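Local coordinates for oxidase/hydroxylase (Streptomyces hygroscopicus subsp. hygroscopicus, PDB 4XCB), which is probably a 2-oxoglutarate-dependent oxygenase of the phytanoyl-CoA dioxygenase family, and binds nickel, 2-oxoglutarate and a hygromycin B variant, at residues G25-G30 and D71-A76; L142-D147 and D199-N204; G154-V159 and S191-R196. All blocks are in the same frame, centred on the assembly; numbering follows the deposited sequence.

Interaction 1: residues G25-G30 and D71-A76; sequences GVFGSG and DDRLLA
Charge pairing comes first where the loop before helix 29-40 meets the start of helix 72-82. Asp71, the N-cap residue of the second helix, has its CG anti to the backbone N (chi1 -163°), and OD1 takes the capping bond from Arg73 N on its anti lone pair. The Arg73 chain bends at chi3 (-66°), which brings its guanidinium back side-on against the same carboxylate: NE to OD1, and NH2 to OD2 of Asp71 at 3.0 Å. Both nitrogens approach from above the carboxylate plane. NH2 also forms a salt bridge with Glu31, so the group is held between two acids.

The polar link between the segments is a weak, bent bond from Arg73 NH1 to Val26 O at 3.1 Å.

Van der Waals contacts fill the rest. CE1 of Phe27 lies 3.5 Å from Arg73 NH2; the ring's rim meets a face of the guanidinium, the planes 57° apart. Val26 CG1 sits over one face of this ring and reaches Arg73 CB at 3.6 Å, while Leu74 CD2 meets the ring edge in plane, 3.9 Å from Phe27 CZ. An alanine at Arg73 would lose the guanidinium face on which the rim of Phe27 rests, the bond to Val26 O and the cation shared by Asp71 and Glu31, and would probably loosen the loop.

Phe27 and Leu74 rest on Val143 and Val200 of strands 139-144 and 200-204, and Leu74 on Phe225 and Tyr227 of strand 220-229, so the loop before helix 29-40 and the first turn of helix 72-82 meet against the outer face of the large sheet.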
ATOM      1  N   GLY A  25     -17.347 -22.223  19.363  1.00 19.91           N
ATOM      2  CA  GLY A  25     -17.267 -23.553  19.932  1.00 18.60           C
ATOM      3  C   GLY A  25     -15.944 -24.278  19.799  1.00 18.35           C
ATOM      4  O   GLY A  25     -15.923 -25.492  19.657  1.00 22.50           O
ATOM      5  N   VAL A  26     -14.837 -23.547  19.844  1.00 12.96           N
ATOM      6  CA  VAL A  26     -13.531 -24.171  19.687  1.00 14.97           C
ATOM      7  C   VAL A  26     -13.217 -25.101  20.855  1.00 17.30           C
ATOM      8  O   VAL A  26     -12.618 -26.173  20.691  1.00 19.25           O
ATOM      9  CB  VAL A  26     -12.436 -23.104  19.565  1.00 14.83           C
ATOM     10  CG1 VAL A  26     -11.066 -23.736  19.427  1.00 16.70           C
ATOM     11  CG2 VAL A  26     -12.710 -22.224  18.359  1.00 15.36           C
ATOM     12  N   PHE A  27     -13.642 -24.694  22.038  1.00 17.40           N
ATOM     13  CA  PHE A  27     -13.375 -25.493  23.220  1.00 16.19           C
ATOM     14  C   PHE A  27     -14.672 -25.978  23.825  1.00 19.67           C
ATOM     15  O   PHE A  27     -15.632 -25.219  23.940  1.00 19.62           O
ATOM     16  CB  PHE A  27     -12.564 -24.684  24.226  1.00 14.96           C
ATOM     17  CG  PHE A  27     -11.251 -24.227  23.683  1.00 15.23           C
ATOM     18  CD1 PHE A  27     -10.152 -25.080  23.663  1.00 16.32           C
ATOM     19  CD2 PHE A  27     -11.105 -22.950  23.175  1.00 15.39           C
ATOM     20  CE1 PHE A  27      -8.948 -24.662  23.154  1.00 15.41           C
ATOM     21  CE2 PHE A  27      -9.902 -22.530  22.661  1.00 14.51           C
ATOM     22  CZ  PHE A  27      -8.815 -23.386  22.652  1.00 17.61           C
ATOM     23  N   GLY A  28     -14.698 -27.252  24.202  1.00 22.53           N
ATOM     24  CA  GLY A  28     -15.915 -27.850  24.718  1.00 16.94           C
ATOM     25  C   GLY A  28     -16.200 -27.416  26.133  1.00 21.52           C
ATOM     26  O   GLY A  28     -15.323 -26.863  26.796  1.00 21.74           O
ATOM     27  N   SER A  29     -17.420 -27.688  26.597  1.00 21.06           N
ATOM     28  CA  SER A  29     -17.846 -27.303  27.942  1.00 19.02           C
ATOM     29  C   SER A  29     -16.921 -27.879  29.017  1.00 22.47           C
ATOM     30  O   SER A  29     -16.603 -27.208  29.995  1.00 25.64           O
ATOM     31  CB  SER A  29     -19.303 -27.733  28.184  1.00 21.98           C
ATOM     32  OG  SER A  29     -19.560 -29.016  27.640  1.00 26.84           O
ATOM     33  N   GLY A  30     -16.460 -29.106  28.826  1.00 22.32           N
ATOM     34  CA  GLY A  30     -15.551 -29.720  29.780  1.00 20.64           C
ATOM     35  C   GLY A  30     -14.202 -29.021  29.836  1.00 23.68           C
ATOM     36  O   GLY A  30     -13.609 -28.848  30.906  1.00 24.23           O
ATOM     37  N   ASP A  71      -1.855 -24.750  21.770  1.00 13.52           N
ATOM     38  CA  ASP A  71      -2.891 -25.605  21.190  1.00 13.66           C
ATOM     39  C   ASP A  71      -3.043 -25.283  19.701  1.00 16.65           C
ATOM     40  O   ASP A  71      -3.154 -24.116  19.331  1.00 15.83           O
ATOM     41  CB  ASP A  71      -4.220 -25.407  21.939  1.00 14.95           C
ATOM     42  CG  ASP A  71      -5.226 -26.529  21.695  1.00 16.62           C
ATOM     43  OD1 ASP A  71      -5.652 -26.747  20.544  1.00 19.82           O
ATOM     44  OD2 ASP A  71      -5.623 -27.179  22.682  1.00 22.01           O
ATOM     45  N   ASP A  72      -3.049 -26.291  18.834  1.00 17.23           N
ATOM     46  CA  ASP A  72      -3.191 -25.998  17.399  1.00 17.74           C
ATOM     47  C   ASP A  72      -4.554 -25.390  17.030  1.00 16.53           C
ATOM     48  O   ASP A  72      -4.713 -24.866  15.931  1.00 18.04           O
ATOM     49  CB  ASP A  72      -2.942 -27.249  16.551  1.00 27.17           C
ATOM     50  CG  ASP A  72      -3.828 -28.405  16.938  1.00 37.03           C
ATOM     51  OD1 ASP A  72      -4.539 -28.297  17.961  1.00 41.72           O
ATOM     52  OD2 ASP A  72      -3.800 -29.434  16.226  1.00 49.23           O
ATOM     53  N   ARG A  73      -5.529 -25.450  17.931  1.00 15.33           N
ATOM     54  CA  ARG A  73      -6.814 -24.814  17.657  1.00 14.18           C
ATOM     55  C   ARG A  73      -6.646 -23.304  17.705  1.00 14.88           C
ATOM     56  O   ARG A  73      -7.442 -22.572  17.126  1.00 17.22           O
ATOM     57  CB  ARG A  73      -7.883 -25.281  18.647  1.00 14.62           C
ATOM     58  CG  ARG A  73      -8.459 -26.643  18.302  1.00 17.85           C
ATOM     59  CD  ARG A  73      -9.360 -27.168  19.404  1.00 16.20           C
ATOM     60  NE  ARG A  73      -8.628 -27.449  20.638  1.00 17.47           N
ATOM     61  CZ  ARG A  73      -9.200 -27.902  21.748  1.00 17.67           C
ATOM     62  NH1 ARG A  73     -10.505 -28.118  21.776  1.00 18.92           N
ATOM     63  NH2 ARG A  73      -8.464 -28.151  22.830  1.00 15.92           N
ATOM     64  N   LEU A  74      -5.622 -22.843  18.422  1.00 12.05           N
ATOM     65  CA  LEU A  74      -5.254 -21.431  18.392  1.00 12.87           C
ATOM     66  C   LEU A  74      -4.181 -21.161  17.358  1.00 12.97           C
ATOM     67  O   LEU A  74      -4.261 -20.189  16.611  1.00 13.73           O
ATOM     68  CB  LEU A  74      -4.748 -20.970  19.758  1.00 14.52           C
ATOM     69  CG  LEU A  74      -5.693 -21.115  20.953  1.00 12.32           C
ATOM     70  CD1 LEU A  74      -5.155 -20.330  22.139  1.00 13.61           C
ATOM     71  CD2 LEU A  74      -7.084 -20.628  20.587  1.00 13.83           C
ATOM     72  N   LEU A  75      -3.151 -22.005  17.330  1.00 14.07           N
ATOM     73  CA  LEU A  75      -2.013 -21.729  16.476  1.00 13.29           C
ATOM     74  C   LEU A  75      -2.345 -21.808  14.999  1.00 12.10           C
ATOM     75  O   LEU A  75      -1.834 -21.018  14.213  1.00 14.34           O
ATOM     76  CB  LEU A  75      -0.855 -22.679  16.783  1.00 14.69           C
ATOM     77  CG  LEU A  75      -0.202 -22.554  18.157  1.00 16.19           C
ATOM     78  CD1 LEU A  75       1.086 -23.344  18.134  1.00 14.87           C
ATOM     79  CD2 LEU A  75       0.064 -21.097  18.503  1.00 14.79           C
ATOM     80  N   ALA A  76      -3.205 -22.739  14.605  1.00 11.77           N
ATOM     81  CA  ALA A  76      -3.454 -22.889  13.176  1.00 12.44           C
ATOM     82  C   ALA A  76      -4.133 -21.629  12.589  1.00 12.19           C
ATOM     83  O   ALA A  76      -3.658 -21.103  11.589  1.00 15.10           O
ATOM     84  CB  ALA A  76      -4.269 -24.152  12.901  1.00 15.92           C
TER

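Interaction 2: residues L142-D147 and D199-N204; sequences LVYLSD and DVLLLN. With AKG (2-oxoglutaric acid), chain F.
The Tyr144 ring is approached within this contact at its edge. Leu201 CB lies in the ring plane, 3.8 Å from Tyr144 CE1, and at the far end O3 of 2-oxoglutarate is also in plane, accepting a hydrogen bond from Tyr144 OH at 2.6 Å. With CG anti to the carbonyl carbon (chi1 -73°), the ring runs side by side with the Leu201 side chain, both pointing the same way, and Leu201 CD1 comes up beside the hydroxyl. Phe156 of strand 156-159 packs against both side chains.

Two antiparallel strands carry these groups. Leu142 and Leu201 form a hydrogen-bonded pair: Leu142 N gives a nearly straight bond to Leu201 O, 2.8 Å long, and Leu201 N returns one of the same length to Leu142 O. Val143 and Val200 follow as a non-hydrogen-bonded pair, where Val200 CA adds a CA-H...O contact to Leu142 O at 3.2 Å. Beyond the ladder, Tyr144 N donates to Asp199 O at 3.1 Å, nearly along the C=O axis, which fixes the backbone that carries the ring.

The faces differ in use. Val143 and Val200 point to the side covered by Leu74 of helix 72-82. Leu142 and Leu201 line the opposite face, where Leu142 CD1 approaches C4 of the cosubstrate at 3.9 Å.

The chemistry is thus divided along the ligand: its C4 methylene rests on Leu142, while O3 of its distal carboxylate accepts the hydrogen bond of Tyr144 OH. Arg220 also bonds the ligand, probably at this same carboxylate, as in related 2-oxoglutarate enzymes. The short tyrosine bond is consistent with an ionised carboxylate, and the buried, largely apolar surroundings would probably strengthen it.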
ATOM      1  N   LEU A 142      -8.458 -14.520  21.787  1.00 12.50           N
ATOM      2  CA  LEU A 142      -9.227 -14.385  23.007  1.00 11.91           C
ATOM      3  C   LEU A 142     -10.104 -15.617  23.177  1.00 14.56           C
ATOM      4  O   LEU A 142     -10.984 -15.883  22.356  1.00 15.84           O
ATOM      5  CB  LEU A 142     -10.101 -13.122  22.979  1.00 12.90           C
ATOM      6  CG  LEU A 142      -9.458 -11.786  22.619  1.00 14.37           C
ATOM      7  CD1 LEU A 142     -10.507 -10.701  22.543  1.00 16.63           C
ATOM      8  CD2 LEU A 142      -8.437 -11.393  23.638  1.00 18.52           C
ATOM      9  N   VAL A 143      -9.848 -16.365  24.241  1.00 15.08           N
ATOM     10  CA  VAL A 143     -10.650 -17.520  24.588  1.00 13.83           C
ATOM     11  C   VAL A 143     -11.643 -17.128  25.683  1.00 13.54           C
ATOM     12  O   VAL A 143     -11.279 -16.939  26.854  1.00 14.36           O
ATOM     13  CB  VAL A 143      -9.770 -18.696  25.073  1.00 12.85           C
ATOM     14  CG1 VAL A 143     -10.662 -19.910  25.360  1.00 12.77           C
ATOM     15  CG2 VAL A 143      -8.673 -19.013  24.051  1.00 15.28           C
ATOM     16  N   TYR A 144     -12.908 -16.996  25.308  1.00 13.63           N
ATOM     17  CA  TYR A 144     -13.903 -16.583  26.284  1.00 14.78           C
ATOM     18  C   TYR A 144     -14.357 -17.760  27.123  1.00 13.30           C
ATOM     19  O   TYR A 144     -14.575 -18.860  26.610  1.00 14.71           O
ATOM     20  CB  TYR A 144     -15.095 -15.924  25.591  1.00 12.31           C
ATOM     21  CG  TYR A 144     -14.779 -14.549  25.062  1.00 16.05           C
ATOM     22  CD1 TYR A 144     -14.356 -14.373  23.747  1.00 14.71           C
ATOM     23  CD2 TYR A 144     -14.864 -13.428  25.889  1.00 17.47           C
ATOM     24  CE1 TYR A 144     -14.050 -13.111  23.260  1.00 16.13           C
ATOM     25  CE2 TYR A 144     -14.552 -12.157  25.407  1.00 17.99           C
ATOM     26  CZ  TYR A 144     -14.149 -12.010  24.096  1.00 18.85           C
ATOM     27  OH  TYR A 144     -13.850 -10.749  23.614  1.00 17.17           O
ATOM     28  N   LEU A 145     -14.486 -17.523  28.420  1.00 14.77           N
ATOM     29  CA  LEU A 145     -14.834 -18.578  29.358  1.00 13.07           C
ATOM     30  C   LEU A 145     -16.135 -18.239  30.058  1.00 15.24           C
ATOM     31  O   LEU A 145     -16.454 -18.816  31.096  1.00 17.38           O
ATOM     32  CB  LEU A 145     -13.722 -18.778  30.391  1.00 15.36           C
ATOM     33  CG  LEU A 145     -12.341 -19.174  29.865  1.00 14.11           C
ATOM     34  CD1 LEU A 145     -11.340 -19.330  31.013  1.00 16.32           C
ATOM     35  CD2 LEU A 145     -12.432 -20.439  29.031  1.00 15.23           C
ATOM     36  N   SER A 146     -16.873 -17.280  29.499  1.00 16.96           N
ATOM     37  CA  SER A 146     -18.234 -17.003  29.951  1.00 16.67           C
ATOM     38  C   SER A 146     -19.048 -16.483  28.774  1.00 18.54           C
ATOM     39  O   SER A 146     -18.488 -16.085  27.756  1.00 17.20           O
ATOM     40  CB  SER A 146     -18.245 -16.004  31.109  1.00 17.08           C
ATOM     41  OG  SER A 146     -17.715 -14.742  30.739  1.00 19.78           O
ATOM     42  N   ASP A 147     -20.369 -16.511  28.914  1.00 17.56           N
ATOM     43  CA  ASP A 147     -21.262 -16.030  27.873  1.00 15.47           C
ATOM     44  C   ASP A 147     -21.401 -14.525  27.964  1.00 15.19           C
ATOM     45  O   ASP A 147     -21.589 -13.973  29.051  1.00 17.66           O
ATOM     46  CB  ASP A 147     -22.644 -16.663  27.991  1.00 15.41           C
ATOM     47  CG  ASP A 147     -22.654 -18.138  27.659  1.00 21.99           C
ATOM     48  OD1 ASP A 147     -23.705 -18.771  27.901  1.00 26.54           O
ATOM     49  OD2 ASP A 147     -21.643 -18.672  27.161  1.00 23.30           O
ATOM     50  N   ASP A 199     -15.905 -20.033  22.725  1.00 15.35           N
ATOM     51  CA  ASP A 199     -15.599 -19.352  21.470  1.00 15.24           C
ATOM     52  C   ASP A 199     -14.214 -18.721  21.514  1.00 16.63           C
ATOM     53  O   ASP A 199     -13.730 -18.337  22.580  1.00 15.05           O
ATOM     54  CB  ASP A 199     -16.607 -18.238  21.173  1.00 14.27           C
ATOM     55  CG  ASP A 199     -18.008 -18.743  20.886  1.00 19.45           C
ATOM     56  OD1 ASP A 199     -18.208 -19.965  20.692  1.00 20.26           O
ATOM     57  OD2 ASP A 199     -18.918 -17.880  20.820  1.00 21.70           O
ATOM     58  N   VAL A 200     -13.606 -18.577  20.343  1.00 12.93           N
ATOM     59  CA  VAL A 200     -12.341 -17.859  20.193  1.00 12.16           C
ATOM     60  C   VAL A 200     -12.582 -16.611  19.338  1.00 12.69           C
ATOM     61  O   VAL A 200     -13.168 -16.708  18.267  1.00 15.48           O
ATOM     62  CB  VAL A 200     -11.280 -18.737  19.529  1.00 14.46           C
ATOM     63  CG1 VAL A 200     -10.032 -17.927  19.215  1.00 13.31           C
ATOM     64  CG2 VAL A 200     -10.922 -19.923  20.438  1.00 14.51           C
ATOM     65  N   LEU A 201     -12.134 -15.451  19.814  1.00 11.36           N
ATOM     66  CA  LEU A 201     -12.091 -14.263  18.969  1.00 13.96           C
ATOM     67  C   LEU A 201     -10.623 -14.046  18.566  1.00 10.76           C
ATOM     68  O   LEU A 201      -9.762 -13.774  19.410  1.00 13.57           O
ATOM     69  CB  LEU A 201     -12.693 -13.042  19.694  1.00 14.27           C
ATOM     70  CG  LEU A 201     -13.106 -11.793  18.895  1.00 13.75           C
ATOM     71  CD1 LEU A 201     -14.015 -10.917  19.742  1.00 14.44           C
ATOM     72  CD2 LEU A 201     -11.875 -10.979  18.437  1.00 14.01           C
ATOM     73  N   LEU A 202     -10.362 -14.210  17.271  1.00 12.13           N
ATOM     74  CA  LEU A 202      -9.050 -13.967  16.673  1.00 11.04           C
ATOM     75  C   LEU A 202      -9.013 -12.496  16.272  1.00 10.73           C
ATOM     76  O   LEU A 202      -9.865 -12.056  15.510  1.00 12.28           O
ATOM     77  CB  LEU A 202      -8.848 -14.865  15.456  1.00 12.96           C
ATOM     78  CG  LEU A 202      -7.497 -14.894  14.742  1.00 11.08           C
ATOM     79  CD1 LEU A 202      -6.493 -15.646  15.589  1.00 16.60           C
ATOM     80  CD2 LEU A 202      -7.624 -15.562  13.388  1.00 20.61           C
ATOM     81  N   LEU A 203      -8.018 -11.752  16.755  1.00 11.26           N
ATOM     82  CA  LEU A 203      -8.063 -10.290  16.683  1.00 11.00           C
ATOM     83  C   LEU A 203      -6.783  -9.685  16.106  1.00 10.98           C
ATOM     84  O   LEU A 203      -5.695  -9.923  16.613  1.00 12.09           O
ATOM     85  CB  LEU A 203      -8.309  -9.725  18.082  1.00 12.57           C
ATOM     86  CG  LEU A 203      -8.301  -8.213  18.285  1.00 14.33           C
ATOM     87  CD1 LEU A 203      -9.418  -7.581  17.465  1.00 11.37           C
ATOM     88  CD2 LEU A 203      -8.489  -7.899  19.761  1.00 17.31           C
ATOM     89  N   ASN A 204      -6.925  -8.903  15.047  1.00 11.00           N
ATOM     90  CA  ASN A 204      -5.858  -8.029  14.552  1.00 11.50           C
ATOM     91  C   ASN A 204      -5.719  -6.848  15.499  1.00 11.99           C
ATOM     92  O   ASN A 204      -6.653  -6.057  15.628  1.00 11.83           O
ATOM     93  CB  ASN A 204      -6.203  -7.542  13.137  1.00 10.97           C
ATOM     94  CG  ASN A 204      -5.060  -6.768  12.476  1.00 10.42           C
ATOM     95  OD1 ASN A 204      -4.178  -6.253  13.148  1.00 11.75           O
ATOM     96  ND2 ASN A 204      -5.093  -6.679  11.142  1.00 11.66           N
TER
HETATM   97  C1  AKG F 302      -7.675  -6.674  25.648  1.00 19.85           C
HETATM   98  O1  AKG F 302      -6.813  -5.938  25.073  1.00 19.42           O
HETATM   99  O2  AKG F 302      -7.363  -7.361  26.668  1.00 19.76           O
HETATM  100  C2  AKG F 302      -9.078  -6.738  25.110  1.00 19.31           C
HETATM  101  O5  AKG F 302      -9.303  -6.158  24.063  1.00 17.46           O
HETATM  102  C3  AKG F 302     -10.160  -7.469  25.888  1.00 17.11           C
HETATM  103  C4  AKG F 302     -11.337  -7.891  25.041  1.00 18.53           C
HETATM  104  C5  AKG F 302     -12.477  -8.352  25.936  1.00 17.82           C
HETATM  105  O3  AKG F 302     -13.506  -8.876  25.425  1.00 19.47           O
HETATM  106  O4  AKG F 302     -12.383  -8.207  27.185  1.00 19.23           O

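Interaction 3: residues G154-V159 and S191-R196; sequences GSFCYV and SDVFVR
Tyr158 can be traced outward from CB, where the first torsion (chi1 65°) puts CG in the crowded position between the backbone N and the carbonyl carbon. This turn lays the ring across the neighbouring strand. CD1 passes Ser191 O; CE1 then presses on Val193 CG2 at 3.5 Å, the two side chains crossing at about a right angle. CZ and OH lie against Ser191 CB, the hydroxyl 3.6 Å from it. At the tip, Tyr158 OH shares a hydrogen bond with a water in the ring plane, and that water donates to Asp192 O, tying the tip back to the strand it crosses. On the same face as Tyr158, Val193 CG2 also meets Phe156 CD1 at 3.8 Å, beside a ring that reaches 2-oxoglutarate.

In the backbone, Tyr158 and Ser191 form an antiparallel hydrogen-bonded pair, with Ser191 N giving a straight bond to Tyr158 O at 2.9 Å. Val193 N bonds to Phe156 O, and a second water bridges Phe156 N and Val193 O.

On the other face, Asp192 OD1 accepts a weak bond from Ser155 OG at 2.9 Å, but its stronger partner is Arg212.

Strands 156-159 and 190-193 form one edge of the smaller antiparallel sheet of the double-stranded beta-helix, the cupin-type fold of this family, whose two sheets enclose the metal and cosubstrate site.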
ATOM      1  N   GLY A 154     -21.070  -6.493  28.986  1.00 19.88           N
ATOM      2  CA  GLY A 154     -19.757  -5.954  28.682  1.00 18.79           C
ATOM      3  C   GLY A 154     -19.243  -6.520  27.376  1.00 15.25           C
ATOM      4  O   GLY A 154     -18.097  -6.976  27.277  1.00 15.75           O
ATOM      5  N   SER A 155     -20.081  -6.497  26.349  1.00 18.08           N
ATOM      6  CA  SER A 155     -19.680  -7.073  25.077  1.00 18.64           C
ATOM      7  C   SER A 155     -18.473  -6.363  24.498  1.00 16.81           C
ATOM      8  O   SER A 155     -18.315  -5.151  24.637  1.00 14.44           O
ATOM      9  CB  SER A 155     -20.828  -7.036  24.069  1.00 15.81           C
ATOM     10  OG  SER A 155     -21.250  -5.704  23.816  1.00 20.29           O
ATOM     11  N   PHE A 156     -17.617  -7.159  23.879  1.00 14.41           N
ATOM     12  CA  PHE A 156     -16.579  -6.667  22.993  1.00 15.88           C
ATOM     13  C   PHE A 156     -17.211  -5.693  22.003  1.00 14.42           C
ATOM     14  O   PHE A 156     -18.322  -5.928  21.517  1.00 16.59           O
ATOM     15  CB  PHE A 156     -15.928  -7.853  22.284  1.00 13.46           C
ATOM     16  CG  PHE A 156     -14.812  -7.491  21.353  1.00 13.75           C
ATOM     17  CD1 PHE A 156     -15.078  -7.136  20.042  1.00 12.86           C
ATOM     18  CD2 PHE A 156     -13.500  -7.563  21.776  1.00 14.34           C
ATOM     19  CE1 PHE A 156     -14.055  -6.826  19.179  1.00 13.82           C
ATOM     20  CE2 PHE A 156     -12.464  -7.261  20.916  1.00 15.49           C
ATOM     21  CZ  PHE A 156     -12.742  -6.891  19.620  1.00 12.63           C
ATOM     22  N   CYS A 157     -16.529  -4.587  21.742  1.00 13.58           N
ATOM     23  CA  CYS A 157     -16.971  -3.674  20.699  1.00 14.33           C
ATOM     24  C   CYS A 157     -15.780  -3.143  19.923  1.00 13.11           C
ATOM     25  O   CYS A 157     -14.650  -3.140  20.413  1.00 14.62           O
ATOM     26  CB  CYS A 157     -17.801  -2.515  21.278  1.00 15.84           C
ATOM     27  SG  CYS A 157     -17.057  -1.534  22.568  1.00 18.41           S
ATOM     28  N   TYR A 158     -16.048  -2.684  18.712  1.00 14.64           N
ATOM     29  CA  TYR A 158     -14.990  -2.257  17.815  1.00 12.25           C
ATOM     30  C   TYR A 158     -15.490  -1.171  16.870  1.00 14.15           C
ATOM     31  O   TYR A 158     -16.692  -1.085  16.562  1.00 13.71           O
ATOM     32  CB  TYR A 158     -14.461  -3.444  16.999  1.00 15.55           C
ATOM     33  CG  TYR A 158     -15.509  -3.998  16.076  1.00 14.45           C
ATOM     34  CD1 TYR A 158     -16.515  -4.834  16.563  1.00 13.88           C
ATOM     35  CD2 TYR A 158     -15.552  -3.637  14.733  1.00 13.11           C
ATOM     36  CE1 TYR A 158     -17.504  -5.316  15.739  1.00 16.16           C
ATOM     37  CE2 TYR A 158     -16.540  -4.124  13.896  1.00 16.47           C
ATOM     38  CZ  TYR A 158     -17.516  -4.962  14.411  1.00 17.40           C
ATOM     39  OH  TYR A 158     -18.508  -5.454  13.602  1.00 21.34           O
ATOM     40  N   VAL A 159     -14.567  -0.348  16.400  1.00 15.29           N
ATOM     41  CA  VAL A 159     -14.912   0.648  15.393  1.00 13.18           C
ATOM     42  C   VAL A 159     -14.717   0.042  14.011  1.00 13.56           C
ATOM     43  O   VAL A 159     -13.614  -0.377  13.665  1.00 14.49           O
ATOM     44  CB  VAL A 159     -14.077   1.918  15.584  1.00 13.15           C
ATOM     45  CG1 VAL A 159     -14.328   2.935  14.446  1.00 13.82           C
ATOM     46  CG2 VAL A 159     -14.335   2.501  16.975  1.00 16.58           C
ATOM     47  N   SER A 191     -19.622  -1.095  16.837  1.00 18.10           N
ATOM     48  CA  SER A 191     -20.450  -2.290  16.797  1.00 15.38           C
ATOM     49  C   SER A 191     -20.080  -3.240  17.921  1.00 16.82           C
ATOM     50  O   SER A 191     -18.959  -3.206  18.422  1.00 15.36           O
ATOM     51  CB  SER A 191     -20.315  -3.000  15.452  1.00 21.04           C
ATOM     52  OG  SER A 191     -20.803  -2.181  14.401  1.00 24.59           O
ATOM     53  N   ASP A 192     -21.032  -4.088  18.292  1.00 17.74           N
ATOM     54  CA  ASP A 192     -20.850  -5.051  19.370  1.00 17.02           C
ATOM     55  C   ASP A 192     -20.725  -6.466  18.836  1.00 14.40           C
ATOM     56  O   ASP A 192     -21.277  -6.801  17.776  1.00 15.64           O
ATOM     57  CB  ASP A 192     -22.023  -4.985  20.345  1.00 20.87           C
ATOM     58  CG  ASP A 192     -22.117  -3.659  21.048  1.00 23.39           C
ATOM     59  OD1 ASP A 192     -21.340  -3.454  21.997  1.00 19.05           O
ATOM     60  OD2 ASP A 192     -22.974  -2.828  20.665  1.00 23.42           O
ATOM     61  N   VAL A 193     -20.017  -7.295  19.598  1.00 14.67           N
ATOM     62  CA  VAL A 193     -19.810  -8.696  19.250  1.00 18.35           C
ATOM     63  C   VAL A 193     -20.197  -9.568  20.425  1.00 15.32           C
ATOM     64  O   VAL A 193     -19.707  -9.364  21.536  1.00 17.74           O
ATOM     65  CB  VAL A 193     -18.341  -8.993  18.885  1.00 17.01           C
ATOM     66  CG1 VAL A 193     -18.156 -10.481  18.603  1.00 15.66           C
ATOM     67  CG2 VAL A 193     -17.903  -8.163  17.697  1.00 18.09           C
ATOM     68  N   PHE A 194     -21.071 -10.542  20.188  1.00 15.11           N
ATOM     69  CA  PHE A 194     -21.525 -11.412  21.263  1.00 16.04           C
ATOM     70  C   PHE A 194     -20.890 -12.780  21.125  1.00 17.91           C
ATOM     71  O   PHE A 194     -20.658 -13.255  20.018  1.00 19.31           O
ATOM     72  CB  PHE A 194     -23.050 -11.487  21.253  1.00 14.93           C
ATOM     73  CG  PHE A 194     -23.693 -10.140  21.287  1.00 19.07           C
ATOM     74  CD1 PHE A 194     -23.370  -9.242  22.290  1.00 17.72           C
ATOM     75  CD2 PHE A 194     -24.564  -9.745  20.292  1.00 18.61           C
ATOM     76  CE1 PHE A 194     -23.930  -7.984  22.329  1.00 20.63           C
ATOM     77  CE2 PHE A 194     -25.138  -8.480  20.320  1.00 21.38           C
ATOM     78  CZ  PHE A 194     -24.818  -7.598  21.338  1.00 21.48           C
ATOM     79  N   VAL A 195     -20.552 -13.395  22.253  1.00 18.86           N
ATOM     80  CA  VAL A 195     -19.844 -14.669  22.217  1.00 17.36           C
ATOM     81  C   VAL A 195     -20.384 -15.644  23.246  1.00 19.59           C
ATOM     82  O   VAL A 195     -21.039 -15.244  24.209  1.00 17.91           O
ATOM     83  CB  VAL A 195     -18.312 -14.488  22.467  1.00 18.23           C
ATOM     84  CG1 VAL A 195     -17.650 -13.782  21.291  1.00 17.80           C
ATOM     85  CG2 VAL A 195     -18.063 -13.734  23.760  1.00 18.80           C
ATOM     86  N   ARG A 196     -20.087 -16.923  23.039  1.00 17.43           N
ATOM     87  CA  ARG A 196     -20.415 -17.969  24.003  1.00 18.50           C
ATOM     88  C   ARG A 196     -19.141 -18.515  24.611  1.00 17.59           C
ATOM     89  O   ARG A 196     -18.068 -18.396  24.012  1.00 18.29           O
ATOM     90  CB  ARG A 196     -21.210 -19.093  23.337  1.00 19.02           C
ATOM     91  CG  ARG A 196     -22.587 -18.653  22.888  1.00 21.72           C
ATOM     92  CD  ARG A 196     -23.524 -18.442  24.068  1.00 25.88           C
ATOM     93  NE  ARG A 196     -24.908 -18.373  23.604  1.00 31.89           N
ATOM     94  CZ  ARG A 196     -25.978 -18.330  24.394  1.00 31.10           C
ATOM     95  NH1 ARG A 196     -25.845 -18.349  25.714  1.00 31.18           N
ATOM     96  NH2 ARG A 196     -27.191 -18.269  23.853  1.00 39.34           N
TER
HETATM   97  O   HOH W   1     -18.243 -10.031  23.671  1.00 17.53           O
HETATM   98  O   HOH W   2     -20.495  -6.962  15.080  1.00 27.88           O

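Overall arrangement
The three contacts step from the outside of the barrel through its larger sheet to the smaller one. Interaction 2 is wholly buried and rests on backbone ladder bonds and leucine packing beside the cosubstrate. Interactions 1 and 3 are only partly buried; the first relies on an arginine between acids, the third on strand pairing supplemented by waters. Interactions 1 and 2 share a boundary, where Val26 packs on Val200 and Gly25 N probably bonds to Asp199. Interaction 3 is nested within the chain loop closed by interaction 2, and the two join through Val195 against Tyr144 and through the Asp147-Arg196 salt bridge. Interactions 1 and 3 do not touch.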